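Probable 3-hydroxybutyryl-CoA dehydrogenase (Escherichia coli, PDB 3MOG) catalyses the NAD-dependent oxidation of 3-hydroxyadipyl-CoA to 3-oxoadipyl-CoA, a step in the breakdown of phenylacetate. Local coordinates at residues V5-V10 / G28-L33. Sequence-based numbering, arbitrary orientation.
Sequences VQTVAV and GHQVLL
With CG of H29 anti to its own carbonyl carbon (chi1 -60°) and the ring turned by chi2 of -93° so that its plane stands nearly square to the CA-CB-CG plane, the imidazole reaches across to the backbone of 5-10 and presents ND1 to the carbonyl of Q6. H29 ND1 donates to Q6 O at 2.7 Å; the acceptor lies almost in the ring plane, and the N-H meets an oxygen lone pair. V5 O sits at the same ring edge, 3.2 Å from H29 CE1, while V8, its CG2 beside its own backbone N, crosses the H29 side chain obliquely and brings CG2 to 3.8 Å from H29 ND1. A water joins the two segments, accepting from Q30 N at 2.9 Å and giving a weak second bond to Q6 O. An alanine in place of H29 would remove the ND1 donor to Q6 O and would probably loosen the lead-in to strand 8-10. Strands 8-10 and 31-33 run parallel. V8 N donates to Q30 O nearly along the C=O axis, L32 N returns a bond to V8 O, and V10 N reaches L32 O from above the carbonyl plane, each at 2.9 Å. V8, V10, V31 and L33 share one face of the sheet, where V10 and L33 lie side by side with CG1 of V10 3.8 Å from CD1 of L33. On the other face A9 sits beside L32, whose CD1 meets T7 CG2 at 3.9 Å. This is the first beta-alpha-beta crossover of the Rossmann-type NAD-binding domain: helix 15-26 connects the two strands and covers the valine face, V10 touching I20 and V31 packing on A21, A24 and A25. The H29 ring meets W176 steeply, and strands 87-90 and 73-76 continue the sheet beyond 8-11 and 31-34.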
loop_
_atom_site.group_PDB
_atom_site.type_symbol
_atom_site.label_atom_id
_atom_site.label_comp_id
_atom_site.label_asym_id
_atom_site.label_seq_id
_atom_site.Cartn_x
_atom_site.Cartn_y
_atom_site.Cartn_z
ATOM N N VAL C 5 -19.684 -23.655 34.587
ATOM C CA VAL C 5 -18.244 -23.867 34.474
ATOM C C VAL C 5 -17.708 -24.162 35.858
ATOM O O VAL C 5 -17.813 -23.338 36.771
ATOM C CB VAL C 5 -17.497 -22.660 33.845
ATOM C CG1 VAL C 5 -15.980 -22.814 33.983
ATOM C CG2 VAL C 5 -17.869 -22.506 32.382
ATOM N N GLN C 6 -17.149 -25.357 36.005
ATOM C CA GLN C 6 -16.555 -25.776 37.258
ATOM C C GLN C 6 -15.040 -25.894 37.089
ATOM O O GLN C 6 -14.299 -25.003 37.496
ATOM C CB GLN C 6 -17.172 -27.103 37.724
ATOM C CG GLN C 6 -17.210 -27.276 39.234
ATOM C CD GLN C 6 -18.120 -26.266 39.915
ATOM O OE1 GLN C 6 -19.344 -26.338 39.792
ATOM N NE2 GLN C 6 -17.524 -25.319 40.640
ATOM N N THR C 7 -14.588 -26.980 36.469
ATOM C CA THR C 7 -13.165 -27.235 36.314
ATOM C C THR C 7 -12.628 -26.495 35.099
ATOM O O THR C 7 -13.119 -26.672 33.980
ATOM C CB THR C 7 -12.880 -28.752 36.212
ATOM O OG1 THR C 7 -13.442 -29.404 37.350
ATOM C CG2 THR C 7 -11.375 -29.046 36.176
ATOM N N VAL C 8 -11.615 -25.668 35.336
ATOM C CA VAL C 8 -10.967 -24.900 34.285
ATOM C C VAL C 8 -9.582 -25.494 34.005
ATOM O O VAL C 8 -8.836 -25.791 34.931
ATOM C CB VAL C 8 -10.829 -23.403 34.687
ATOM C CG1 VAL C 8 -10.121 -22.598 33.600
ATOM C CG2 VAL C 8 -12.208 -22.806 35.000
ATOM N N ALA C 9 -9.268 -25.682 32.727
ATOM C CA ALA C 9 -7.939 -26.084 32.307
ATOM C C ALA C 9 -7.230 -24.893 31.702
ATOM O O ALA C 9 -7.787 -24.194 30.865
ATOM C CB ALA C 9 -8.016 -27.209 31.289
ATOM N N VAL C 10 -6.000 -24.671 32.136
ATOM C CA VAL C 10 -5.161 -23.624 31.604
ATOM C C VAL C 10 -3.954 -24.315 30.947
ATOM O O VAL C 10 -3.257 -25.118 31.589
ATOM C CB VAL C 10 -4.696 -22.661 32.722
ATOM C CG1 VAL C 10 -3.669 -21.687 32.191
ATOM C CG2 VAL C 10 -5.873 -21.909 33.340
ATOM N N GLY C 28 -12.590 -20.051 43.116
ATOM C CA GLY C 28 -13.310 -21.276 43.477
ATOM C C GLY C 28 -13.270 -22.395 42.461
ATOM O O GLY C 28 -13.919 -23.428 42.642
ATOM N N HIS C 29 -12.498 -22.212 41.396
ATOM C CA HIS C 29 -12.395 -23.241 40.372
ATOM C C HIS C 29 -11.218 -24.167 40.593
ATOM O O HIS C 29 -10.108 -23.727 40.895
ATOM C CB HIS C 29 -12.312 -22.619 38.975
ATOM C CG HIS C 29 -13.509 -21.797 38.626
ATOM N ND1 HIS C 29 -14.594 -22.314 37.957
ATOM C CD2 HIS C 29 -13.809 -20.503 38.887
ATOM C CE1 HIS C 29 -15.504 -21.371 37.801
ATOM N NE2 HIS C 29 -15.057 -20.264 38.363
ATOM N N GLN C 30 -11.486 -25.458 40.435
ATOM C CA GLN C 30 -10.445 -26.455 40.289
ATOM C C GLN C 30 -9.725 -26.161 38.967
ATOM O O GLN C 30 -10.363 -26.065 37.913
ATOM C CB GLN C 30 -11.071 -27.857 40.314
ATOM C CG GLN C 30 -10.097 -29.008 40.114
ATOM C CD GLN C 30 -10.304 -30.118 41.132
ATOM O OE1 GLN C 30 -10.496 -31.285 40.771
ATOM N NE2 GLN C 30 -10.256 -29.757 42.419
ATOM N N VAL C 31 -8.409 -25.970 39.038
ATOM C CA VAL C 31 -7.624 -25.624 37.857
ATOM C C VAL C 31 -6.622 -26.709 37.478
ATOM O O VAL C 31 -5.719 -27.033 38.247
ATOM C CB VAL C 31 -6.898 -24.261 38.001
ATOM C CG1 VAL C 31 -6.032 -23.962 36.762
ATOM C CG2 VAL C 31 -7.908 -23.148 38.220
ATOM N N LEU C 32 -6.798 -27.261 36.280
ATOM C CA LEU C 32 -5.823 -28.174 35.706
ATOM C C LEU C 32 -4.811 -27.360 34.918
ATOM O O LEU C 32 -5.119 -26.862 33.839
ATOM C CB LEU C 32 -6.517 -29.195 34.805
ATOM C CG LEU C 32 -7.588 -30.079 35.467
ATOM C CD1 LEU C 32 -8.377 -30.854 34.434
ATOM C CD2 LEU C 32 -6.999 -31.030 36.490
ATOM N N LEU C 33 -3.617 -27.198 35.470
ATOM C CA LEU C 33 -2.560 -26.461 34.794
ATOM C C LEU C 33 -1.674 -27.425 33.981
ATOM O O LEU C 33 -0.908 -28.200 34.548
ATOM C CB LEU C 33 -1.730 -25.662 35.806
ATOM C CG LEU C 33 -0.644 -24.687 35.311
ATOM C CD1 LEU C 33 -1.204 -23.557 34.428
ATOM C CD2 LEU C 33 0.064 -24.091 36.511
HETATM O O HOH W 1 -14.227 -26.226 40.208
#